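Ribosomal protein uL16 3-hydroxylase (PDB 4CCL) hydroxylates an arginine side chain of ribosomal protein uL16 as a homodimeric, iron- and 2-oxoglutarate-dependent oxygenase. Local coordinates at residues B[212-215]-B[216-220]; B[254-257]-B[258-262]; B[264-267]-B[268-272]; B[303-306]-B[307-311]; B[361-365]-B[366-370]. One frame throughout, in Å; residues are numbered along the deposited sequence.

Contact 1 (B[212-215]-B[216-220]); sequences SGFA and DYVLQ
V218 lays a methyl on the ring of F214, one helical turn back. CG2 of V218 stands over one face of the phenyl ring, 3.9 Å from the centroid of the F214 ring and 17° off the ring normal. This is a CH-pi contact. The methyl is displaced toward the rim, and CZ of F214 lies 3.8 Å from CG2 of V218. The valine's first torsion explains the placing: CG1 is anti to the backbone N (chi1 166°), which leaves CG2 beside that nitrogen and facing back along the helix. Y217 reaches the same phenyl ring at a slant. Its CD2 is 3.9 Å from CE1 of F214, and the two side chains pass obliquely. All these residues belong to helix 207-220, and regular i to i+4 backbone bonds fix their spacing. V218 N to F214 O is 2.9 Å with an N-H...O angle of 169°. D216 N to S212 O, Y217 N to G213 O and L219 N to A215 O follow the same pattern. S212 and D216 also stand one turn apart, but their polar ends only come near: OG of S212 is 4.0 Å from OD2 of D216. The helix probably helps dimerisation, since S212, A215 and V218 meet the second subunit. F214 packs on I258 and V218 on L257, both of helix 244-258, while the Y217 ring meets W267 of helix 263-272. In the homodimer A215 packs on A215 of the second subunit, and S212 packs on L219 of that subunit.

Contact 2 (B[254-257]-B[258-262]); sequences MLEL and INQPE
The C-terminal turn of helix 244-258 leads here into the short link to helix 263-272, and Q260 folds back on E256 and L257. The backbone changes its bonding pattern on the way out. I258 N bonds to M254 O at 2.9 Å with an angle of 172°, a normal i to i+4 helix bond; M254 is a selenomethionine. N259 N bonds to L255 O and adds a weak bond to E256 O. Q260 N then bonds three residues back, to L257 O at 3.0 Å, from well above the carbonyl plane. The Q260 side chain starts beside its own backbone N (chi1 -64°) and runs out extended. Its CG lies 3.3 Å from L257 O. The amide NE2 comes 3.4 Å from the methyl CD1 of L257 and makes a weak bond of 3.5 Å to OE1 of E256. E256 bends at chi2 to bring its carboxylate over. The carboxylate and amide planes are 48° apart; the groups meet at a slant, in line with a weak bond. With an alanine here the Q260 amide is gone, which is likely to leave E256 OE1 without this weak partner and L257 CD1 less covered. I258 keeps its CB close to the carbonyl oxygens of L255 and M254. At the dimer interface I258 meets I258 of the second subunit, and M254 packs on F264 of that subunit. Beyond the turn, E262 forms a salt bridge with K265 of helix 263-272. L257 packs on V218 and I258 on F214, both of helix 207-220.

Contact 3 (B[264-267]-B[268-272]); sequences FKQW and FGEFI
The backbone between 264-267 and 268-272 is helical, with F268 N bonded to F264 O and F271 N to W267 O, each at 2.9 Å. W267 carries the side-chain contact. F268 turns the edge of its ring toward the face of the W267 six-membered ring in an offset edge-to-face pair. The centroids are 5.9 Å apart and the planes meet at 68°. F271 is set differently. Its ring lies near parallel to the indole, at 20°, but is slid along so that the two barely overlap. CD2 of F271 is 3.6 Å from CZ2 of W267, and CB of F271 sits over the indole face. W267 and F271 both have CG anti to the backbone N (W267 chi1 162°) and, a turn apart, run side by side in one direction. The three residues form an aromatic cluster on helix 263-272, part of the ROXA-like winged-helix region. A serine in place of the indole is likely to open a gap beside F268 and F271 and leave the Y217 ring of helix 207-220 without its aromatic neighbour. F264 adds CE1 at 4.2 Å from CB of F268. F268 packs on L250 of the second subunit.

Contact 4 (B[303-306]-B[307-311]); sequences LVRL and GGLRV
The guanidinium of R305 rests flat against a methyl of V311. CG2 of V311 sits over the centre of the group, 3.5 Å above its plane, with CZ of R305 3.6 Å from CG2 of V311. At the guanidinium edge, NH1 of R305 points at L309 O, a weak bond of 3.4 Å with an angle of 156°. A water joins NH1 of R305, at 3.0 Å, to the carbonyl oxygen of V311. Lower down the arginine, CG of R305 lies 3.7 Å from CD2 of L309. The chain is bent at chi3 (-49°), which turns the flat group against V311. NH2 has its stronger partner outside, the carbonyl oxygen of A337. Behind this shell is the type II beta turn from L306 to L309. L309 N bonds to L306 O at 3.0 Å. CB of L306 is 4.2 Å from CB of L309. G308 has a positive phi of 92° that suits glycine. The turn lies between strands 303-305 and 311-314 of the winged-helix domain. V304 bonds through the backbone to F370 of strand 369-371, and L306 to Y368 just before it, while NE of R310 bonds to I272 O at the end region of helix 263-272.

Contact 5 (B[361-365]-B[366-370]); sequences AALVN and SGYWF
Two backbone bonds close the end of helix 354-365 in a Schellman motif: Y368 N to L363 O at 3.2 Å, and G367 N to V364 O at 2.9 Å. The first runs almost straight along the L363 carbonyl; the second comes from above the carbonyl plane of V364. G367 makes the reversal with a phi of 100°, a conformation that calls for glycine. S366 N adds only weak bonds, to A362 O and L363 O. Further out, Y368 OH is bonded to N321 and E323, and OD1 of N365 takes the backbone N of Y288. The reversal sends the chain into strand 369-371, which pairs antiparallel with strand 303-305 in the winged-helix domain. Apolar side chains on both sides of the reversal pack together. L363 crosses Y368 at about a right angle, CD2 to CD2 at 4.1 Å, the apolar contact usual across a Schellman end. L363 lies alongside W369, with CB of L363 4.0 Å from CE3 of W369. The indole is placed by CG lying beside the backbone N of W369 (chi1 -83°). V364 crosses W369 at nearly a right angle, its CG2 4.1 Å from CB of W369.

Overall arrangement
From the N terminus, the five contacts follow in series, and none nests in or crosses another. Contact 1 is a turn of helix 207-220. Contact 2 ends helix 244-258 and begins the link to helix 263-272, which holds contact 3. These three helices pack on one another, and each of the three contacts also touches the second subunit. I272 O then bonds to NE of R310, joining contact 3 to contact 4. Contact 4 turns the chain after strand 303-305, and contact 5 turns helix 354-365 into strand 369-371. Those strands pair, so contacts 4 and 5 meet in the winged-helix domain, with their centres about 10 Å apart.

Contact 1 (B[212-215]-B[216-220])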
# COMPACT_ATOMS: atom_id res chain seq x y z
N SER B 212 -3.97 3.00 -1.68
CA SER B 212 -3.76 1.68 -1.09
C SER B 212 -3.85 0.57 -2.14
O SER B 212 -2.93 -0.25 -2.28
CB SER B 212 -4.78 1.41 0.02
OG SER B 212 -4.58 0.12 0.57
N GLY B 213 -4.96 0.56 -2.88
CA GLY B 213 -5.17 -0.42 -3.94
C GLY B 213 -4.03 -0.46 -4.94
O GLY B 213 -3.50 -1.54 -5.23
N PHE B 214 -3.65 0.70 -5.45
CA PHE B 214 -2.56 0.79 -6.42
C PHE B 214 -1.23 0.38 -5.83
O PHE B 214 -0.40 -0.22 -6.51
CB PHE B 214 -2.46 2.19 -7.02
CG PHE B 214 -1.45 2.31 -8.13
CD1 PHE B 214 -1.57 1.52 -9.27
CD2 PHE B 214 -0.39 3.20 -8.04
CE1 PHE B 214 -0.64 1.62 -10.29
CE2 PHE B 214 0.53 3.30 -9.07
CZ PHE B 214 0.41 2.51 -10.20
N ALA B 215 -1.00 0.71 -4.56
CA ALA B 215 0.22 0.28 -3.89
C ALA B 215 0.28 -1.24 -3.86
O ALA B 215 1.33 -1.84 -4.12
CB ALA B 215 0.29 0.84 -2.49
N ASP B 216 -0.85 -1.87 -3.55
CA ASP B 216 -0.92 -3.32 -3.54
C ASP B 216 -0.76 -3.93 -4.93
O ASP B 216 -0.19 -5.01 -5.08
CB ASP B 216 -2.21 -3.80 -2.86
CG ASP B 216 -2.14 -3.69 -1.34
OD1 ASP B 216 -1.05 -3.94 -0.78
OD2 ASP B 216 -3.17 -3.36 -0.72
N TYR B 217 -1.25 -3.22 -5.95
CA TYR B 217 -1.08 -3.65 -7.34
C TYR B 217 0.40 -3.65 -7.72
O TYR B 217 0.91 -4.62 -8.28
CB TYR B 217 -1.87 -2.73 -8.28
CG TYR B 217 -1.75 -3.07 -9.75
CD1 TYR B 217 -2.41 -4.16 -10.29
CD2 TYR B 217 -0.99 -2.28 -10.61
CE1 TYR B 217 -2.31 -4.47 -11.64
CE2 TYR B 217 -0.89 -2.58 -11.96
CZ TYR B 217 -1.55 -3.68 -12.47
OH TYR B 217 -1.45 -3.98 -13.81
N VAL B 218 1.07 -2.54 -7.41
CA VAL B 218 2.50 -2.38 -7.65
C VAL B 218 3.33 -3.45 -6.92
O VAL B 218 4.23 -4.05 -7.51
CB VAL B 218 2.98 -0.97 -7.23
CG1 VAL B 218 4.50 -0.92 -7.15
CG2 VAL B 218 2.44 0.08 -8.19
N LEU B 219 3.01 -3.67 -5.65
CA LEU B 219 3.69 -4.70 -4.87
C LEU B 219 3.50 -6.09 -5.47
O LEU B 219 4.46 -6.82 -5.70
CB LEU B 219 3.21 -4.68 -3.41
CG LEU B 219 3.57 -5.85 -2.49
CD1 LEU B 219 5.07 -6.12 -2.50
CD2 LEU B 219 3.08 -5.59 -1.07
N GLN B 220 2.24 -6.43 -5.74
CA GLN B 220 1.89 -7.74 -6.28
C GLN B 220 2.49 -8.00 -7.67
O GLN B 220 2.95 -9.10 -7.96
CB GLN B 220 0.37 -7.90 -6.34
CG GLN B 220 -0.14 -8.96 -7.30

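Contact 2 (B[254-257]-B[258-262])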
# COMPACT_ATOMS: atom_id res chain seq x y z
N MSE B 254 7.51 8.49 -7.20
CA MSE B 254 6.14 8.01 -7.01
C MSE B 254 5.17 8.61 -8.03
O MSE B 254 4.37 7.88 -8.63
CB MSE B 254 5.65 8.30 -5.60
CG MSE B 254 5.85 7.18 -4.61
SE MSE B 254 5.52 7.80 -2.79
CE MSE B 254 6.55 9.44 -2.90
N LEU B 255 5.24 9.92 -8.21
CA LEU B 255 4.39 10.58 -9.20
C LEU B 255 4.58 9.98 -10.59
O LEU B 255 3.62 9.64 -11.29
CB LEU B 255 4.66 12.09 -9.23
CG LEU B 255 4.56 12.84 -7.90
CD1 LEU B 255 4.78 14.33 -8.12
CD2 LEU B 255 3.21 12.59 -7.24
N GLU B 256 5.85 9.84 -10.97
CA GLU B 256 6.23 9.27 -12.26
C GLU B 256 5.65 7.87 -12.43
O GLU B 256 5.10 7.54 -13.48
CB GLU B 256 7.75 9.25 -12.41
CG GLU B 256 8.26 8.99 -13.82
CD GLU B 256 8.34 7.51 -14.16
OE1 GLU B 256 8.33 6.68 -13.22
OE2 GLU B 256 8.42 7.18 -15.36
N LEU B 257 5.78 7.03 -11.40
CA LEU B 257 5.23 5.68 -11.46
C LEU B 257 3.72 5.72 -11.66
O LEU B 257 3.19 5.03 -12.53
CB LEU B 257 5.56 4.88 -10.20
CG LEU B 257 4.78 3.56 -10.05
CD1 LEU B 257 5.05 2.63 -11.23
CD2 LEU B 257 5.07 2.87 -8.73
N ILE B 258 3.05 6.54 -10.86
CA ILE B 258 1.61 6.71 -10.98
C ILE B 258 1.20 7.10 -12.40
O ILE B 258 0.18 6.65 -12.92
CB ILE B 258 1.09 7.74 -9.96
CG1 ILE B 258 1.02 7.10 -8.57
CG2 ILE B 258 -0.27 8.28 -10.37
CD1 ILE B 258 0.85 8.08 -7.46
N ASN B 259 2.04 7.90 -13.05
CA ASN B 259 1.75 8.36 -14.40
C ASN B 259 2.23 7.45 -15.54
O ASN B 259 2.04 7.77 -16.71
CB ASN B 259 2.24 9.79 -14.61
CG ASN B 259 1.55 10.78 -13.69
OD1 ASN B 259 0.42 10.55 -13.26
ND2 ASN B 259 2.22 11.87 -13.39
N GLN B 260 2.87 6.32 -15.20
CA GLN B 260 3.27 5.35 -16.23
C GLN B 260 2.03 4.87 -16.99
O GLN B 260 1.02 4.53 -16.38
CB GLN B 260 4.03 4.18 -15.61
CG GLN B 260 5.36 4.58 -14.97
CD GLN B 260 6.30 3.40 -14.78
OE1 GLN B 260 6.28 2.44 -15.55
NE2 GLN B 260 7.12 3.47 -13.74
N PRO B 261 2.11 4.85 -18.33
CA PRO B 261 0.91 4.91 -19.17
C PRO B 261 -0.12 3.78 -18.99
O PRO B 261 -1.31 4.08 -18.86
CB PRO B 261 1.48 4.86 -20.59
CG PRO B 261 2.78 4.13 -20.44
CD PRO B 261 3.33 4.59 -19.12
N GLU B 262 0.32 2.53 -19.00
CA GLU B 262 -0.59 1.40 -18.87
C GLU B 262 -0.99 1.05 -17.43
O GLU B 262 -2.12 0.64 -17.17
CB GLU B 262 -0.05 0.17 -19.60
CG GLU B 262 -0.10 0.31 -21.12
CD GLU B 262 -1.49 0.61 -21.64
OE1 GLU B 262 -2.29 -0.34 -21.78
OE2 GLU B 262 -1.78 1.80 -21.90

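Contact 3 (B[264-267]-B[268-272])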
# COMPACT_ATOMS: atom_id res chain seq x y z
N PHE B 264 -1.59 2.46 -14.31
CA PHE B 264 -2.73 2.99 -13.56
C PHE B 264 -4.06 2.54 -14.15
O PHE B 264 -4.94 2.07 -13.43
CB PHE B 264 -2.69 4.51 -13.47
CG PHE B 264 -3.92 5.09 -12.82
CD1 PHE B 264 -4.40 4.56 -11.64
CD2 PHE B 264 -4.59 6.16 -13.40
CE1 PHE B 264 -5.52 5.08 -11.04
CE2 PHE B 264 -5.72 6.68 -12.80
CZ PHE B 264 -6.18 6.14 -11.62
N LYS B 265 -4.20 2.71 -15.47
CA LYS B 265 -5.40 2.32 -16.18
C LYS B 265 -5.73 0.85 -15.96
O LYS B 265 -6.88 0.48 -15.76
CB LYS B 265 -5.22 2.58 -17.68
CG LYS B 265 -6.35 2.04 -18.53
CD LYS B 265 -5.91 1.82 -19.97
CE LYS B 265 -5.32 3.08 -20.57
NZ LYS B 265 -4.79 2.85 -21.95
N GLN B 266 -4.69 0.03 -15.98
CA GLN B 266 -4.83 -1.41 -15.83
C GLN B 266 -5.26 -1.75 -14.41
O GLN B 266 -6.22 -2.52 -14.21
CB GLN B 266 -3.52 -2.11 -16.18
CG GLN B 266 -3.66 -3.58 -16.51
CD GLN B 266 -2.89 -3.95 -17.76
OE1 GLN B 266 -2.84 -3.18 -18.72
NE2 GLN B 266 -2.29 -5.13 -17.76
N TRP B 267 -4.58 -1.17 -13.43
CA TRP B 267 -4.97 -1.40 -12.04
C TRP B 267 -6.41 -1.01 -11.78
O TRP B 267 -7.17 -1.79 -11.21
CB TRP B 267 -4.10 -0.65 -11.04
CG TRP B 267 -4.79 -0.57 -9.70
CD1 TRP B 267 -5.03 -1.60 -8.84
CD2 TRP B 267 -5.38 0.59 -9.10
NE1 TRP B 267 -5.71 -1.16 -7.74
CE2 TRP B 267 -5.94 0.19 -7.87
CE3 TRP B 267 -5.48 1.94 -9.47
CZ2 TRP B 267 -6.59 1.08 -7.01
CZ3 TRP B 267 -6.13 2.82 -8.62
CH2 TRP B 267 -6.67 2.38 -7.41
N PHE B 268 -6.78 0.20 -12.17
CA PHE B 268 -8.13 0.68 -11.92
C PHE B 268 -9.14 -0.17 -12.66
O PHE B 268 -10.25 -0.40 -12.17
CB PHE B 268 -8.30 2.16 -12.29
CG PHE B 268 -9.56 2.77 -11.75
CD1 PHE B 268 -9.65 3.12 -10.42
CD2 PHE B 268 -10.65 2.98 -12.57
CE1 PHE B 268 -10.81 3.67 -9.91
CE2 PHE B 268 -11.81 3.54 -12.08
CZ PHE B 268 -11.89 3.89 -10.74
N GLY B 269 -8.75 -0.64 -13.84
CA GLY B 269 -9.58 -1.54 -14.62
C GLY B 269 -9.87 -2.80 -13.83
O GLY B 269 -11.02 -3.23 -13.73
N GLU B 270 -8.83 -3.39 -13.24
CA GLU B 270 -8.98 -4.61 -12.46
C GLU B 270 -9.73 -4.40 -11.14
O GLU B 270 -10.41 -5.30 -10.64
CB GLU B 270 -7.61 -5.26 -12.20
CG GLU B 270 -6.88 -5.70 -13.46
CD GLU B 270 -5.55 -6.36 -13.17
OE1 GLU B 270 -5.27 -6.66 -11.98
OE2 GLU B 270 -4.77 -6.59 -14.12
N PHE B 271 -9.61 -3.20 -10.58
CA PHE B 271 -10.23 -2.86 -9.29
C PHE B 271 -11.72 -2.61 -9.47
O PHE B 271 -12.55 -3.37 -8.97
CB PHE B 271 -9.53 -1.64 -8.68
CG PHE B 271 -10.21 -1.05 -7.47
CD1 PHE B 271 -10.92 -1.83 -6.57
CD2 PHE B 271 -10.12 0.31 -7.22
CE1 PHE B 271 -11.53 -1.27 -5.46
CE2 PHE B 271 -10.72 0.88 -6.11
CZ PHE B 271 -11.43 0.09 -5.23
N ILE B 272 -12.04 -1.54 -10.18
CA ILE B 272 -13.41 -1.04 -10.28
C ILE B 272 -14.40 -2.04 -10.88
O ILE B 272 -15.61 -1.92 -10.70
CB ILE B 272 -13.46 0.30 -11.06
CG1 ILE B 272 -14.75 1.07 -10.75
CG2 ILE B 272 -13.28 0.07 -12.55
CD1 ILE B 272 -14.84 1.56 -9.32

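Contact 4 (B[303-306]-B[307-311])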
# COMPACT_ATOMS: atom_id res chain seq x y z
N LEU B 303 -27.00 -15.89 -24.39
CA LEU B 303 -26.00 -15.77 -23.33
C LEU B 303 -26.34 -14.59 -22.41
O LEU B 303 -26.54 -13.48 -22.89
CB LEU B 303 -24.62 -15.55 -23.94
CG LEU B 303 -23.39 -16.27 -23.38
CD1 LEU B 303 -23.71 -17.05 -22.12
CD2 LEU B 303 -22.78 -17.18 -24.43
N VAL B 304 -26.40 -14.84 -21.11
CA VAL B 304 -26.73 -13.78 -20.16
C VAL B 304 -25.69 -13.62 -19.05
O VAL B 304 -25.16 -14.59 -18.51
CB VAL B 304 -28.14 -13.96 -19.55
CG1 VAL B 304 -29.20 -13.83 -20.62
CG2 VAL B 304 -28.26 -15.30 -18.85
N ARG B 305 -25.41 -12.36 -18.72
CA ARG B 305 -24.43 -12.02 -17.69
C ARG B 305 -24.97 -12.27 -16.29
O ARG B 305 -26.13 -11.99 -15.99
CB ARG B 305 -24.00 -10.55 -17.84
CG ARG B 305 -22.96 -10.07 -16.84
CD ARG B 305 -22.93 -8.55 -16.74
NE ARG B 305 -22.86 -7.90 -18.05
CZ ARG B 305 -22.67 -6.59 -18.23
NH1 ARG B 305 -22.52 -5.79 -17.19
NH2 ARG B 305 -22.63 -6.09 -19.46
N LEU B 306 -24.11 -12.81 -15.43
CA LEU B 306 -24.42 -13.04 -14.03
C LEU B 306 -24.83 -11.72 -13.37
O LEU B 306 -24.15 -10.70 -13.55
CB LEU B 306 -23.18 -13.60 -13.33
CG LEU B 306 -23.26 -14.54 -12.14
CD1 LEU B 306 -21.84 -14.79 -11.68
CD2 LEU B 306 -24.11 -13.97 -11.00
N GLY B 307 -25.92 -11.74 -12.62
CA GLY B 307 -26.41 -10.55 -11.94
C GLY B 307 -25.38 -9.93 -11.01
O GLY B 307 -24.82 -10.61 -10.15
N GLY B 308 -25.11 -8.64 -11.20
CA GLY B 308 -24.17 -7.93 -10.36
C GLY B 308 -22.75 -7.93 -10.89
O GLY B 308 -21.89 -7.23 -10.35
N LEU B 309 -22.50 -8.72 -11.93
CA LEU B 309 -21.16 -8.79 -12.51
C LEU B 309 -20.85 -7.51 -13.26
O LEU B 309 -21.62 -7.09 -14.13
CB LEU B 309 -21.03 -9.99 -13.44
CG LEU B 309 -19.60 -10.29 -13.92
CD1 LEU B 309 -19.02 -11.47 -13.16
CD2 LEU B 309 -19.55 -10.53 -15.42
N ARG B 310 -19.72 -6.90 -12.94
CA ARG B 310 -19.36 -5.61 -13.52
C ARG B 310 -18.44 -5.76 -14.73
O ARG B 310 -17.39 -6.38 -14.65
CB ARG B 310 -18.73 -4.71 -12.45
CG ARG B 310 -19.68 -4.42 -11.29
CD ARG B 310 -18.95 -3.97 -10.03
NE ARG B 310 -18.27 -2.69 -10.19
CZ ARG B 310 -18.89 -1.51 -10.19
NH1 ARG B 310 -20.20 -1.44 -10.04
NH2 ARG B 310 -18.18 -0.40 -10.34
N VAL B 311 -18.87 -5.18 -15.85
CA VAL B 311 -18.07 -5.18 -17.07
C VAL B 311 -17.87 -3.75 -17.53
O VAL B 311 -18.83 -3.06 -17.88
CB VAL B 311 -18.76 -5.99 -18.18
CG1 VAL B 311 -17.81 -6.16 -19.36
CG2 VAL B 311 -19.20 -7.34 -17.66
O HOH W 1 -21.36 -3.01 -17.17

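Contact 5 (B[361-365]-B[366-370])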
# COMPACT_ATOMS: atom_id res chain seq x y z
N ALA B 361 -15.27 -18.75 -24.18
CA ALA B 361 -15.38 -20.04 -23.50
C ALA B 361 -14.85 -19.97 -22.07
O ALA B 361 -15.45 -20.53 -21.16
CB ALA B 361 -14.64 -21.12 -24.29
N ALA B 362 -13.74 -19.27 -21.89
CA ALA B 362 -13.15 -19.12 -20.56
C ALA B 362 -14.04 -18.27 -19.66
O ALA B 362 -14.12 -18.50 -18.46
CB ALA B 362 -11.76 -18.51 -20.65
N LEU B 363 -14.71 -17.28 -20.25
CA LEU B 363 -15.61 -16.40 -19.51
C LEU B 363 -16.87 -17.15 -19.06
O LEU B 363 -17.33 -16.98 -17.93
CB LEU B 363 -15.99 -15.18 -20.34
CG LEU B 363 -14.88 -14.14 -20.58
CD1 LEU B 363 -15.34 -13.08 -21.58
CD2 LEU B 363 -14.44 -13.50 -19.27
N VAL B 364 -17.42 -17.97 -19.95
CA VAL B 364 -18.59 -18.77 -19.61
C VAL B 364 -18.24 -19.85 -18.58
O VAL B 364 -18.96 -20.03 -17.59
CB VAL B 364 -19.23 -19.40 -20.86
CG1 VAL B 364 -20.37 -20.34 -20.47
CG2 VAL B 364 -19.74 -18.32 -21.80
N ASN B 365 -17.14 -20.56 -18.81
CA ASN B 365 -16.67 -21.58 -17.88
C ASN B 365 -16.33 -21.01 -16.50
O ASN B 365 -16.31 -21.74 -15.51
CB ASN B 365 -15.46 -22.32 -18.46
CG ASN B 365 -15.82 -23.17 -19.66
OD1 ASN B 365 -16.96 -23.59 -19.81
ND2 ASN B 365 -14.84 -23.43 -20.52
N SER B 366 -16.06 -19.71 -16.44
CA SER B 366 -15.78 -19.03 -15.18
C SER B 366 -17.07 -18.77 -14.40
O SER B 366 -17.04 -18.52 -13.20
CB SER B 366 -15.05 -17.71 -15.44
OG SER B 366 -13.72 -17.75 -14.96
N GLY B 367 -18.20 -18.82 -15.11
CA GLY B 367 -19.50 -18.59 -14.51
C GLY B 367 -20.03 -17.19 -14.75
O GLY B 367 -21.12 -16.84 -14.30
N TYR B 368 -19.26 -16.39 -15.48
CA TYR B 368 -19.58 -14.97 -15.66
C TYR B 368 -20.75 -14.77 -16.63
O TYR B 368 -21.46 -13.77 -16.55
CB TYR B 368 -18.34 -14.19 -16.11
CG TYR B 368 -17.21 -14.19 -15.10
CD1 TYR B 368 -17.40 -14.64 -13.80
CD2 TYR B 368 -15.94 -13.74 -15.45
CE1 TYR B 368 -16.36 -14.64 -12.88
CE2 TYR B 368 -14.90 -13.73 -14.54
CZ TYR B 368 -15.12 -14.18 -13.26
OH TYR B 368 -14.09 -14.18 -12.35
N TRP B 369 -20.93 -15.72 -17.54
CA TRP B 369 -22.09 -15.73 -18.44
C TRP B 369 -22.67 -17.14 -18.49
O TRP B 369 -21.94 -18.12 -18.36
CB TRP B 369 -21.69 -15.28 -19.84
CG TRP B 369 -21.64 -13.79 -20.03
CD1 TRP B 369 -22.63 -12.99 -20.53
CD2 TRP B 369 -20.54 -12.93 -19.75
NE1 TRP B 369 -22.22 -11.69 -20.57
CE2 TRP B 369 -20.93 -11.62 -20.09
CE3 TRP B 369 -19.25 -13.13 -19.23
CZ2 TRP B 369 -20.09 -10.52 -19.94
CZ3 TRP B 369 -18.42 -12.03 -19.08
CH2 TRP B 369 -18.84 -10.75 -19.43
N PHE B 370 -23.99 -17.25 -18.66
CA PHE B 370 -24.62 -18.57 -18.76
C PHE B 370 -25.76 -18.60 -19.79
O PHE B 370 -26.29 -17.56 -20.16
CB PHE B 370 -25.09 -19.06 -17.39
CG PHE B 370 -26.19 -18.22 -16.78
CD1 PHE B 370 -25.88 -17.10 -16.03
CD2 PHE B 370 -27.52 -18.58 -16.94
CE1 PHE B 370 -26.89 -16.34 -15.46
CE2 PHE B 370 -28.53 -17.82 -16.37
CZ PHE B 370 -28.21 -16.70 -15.63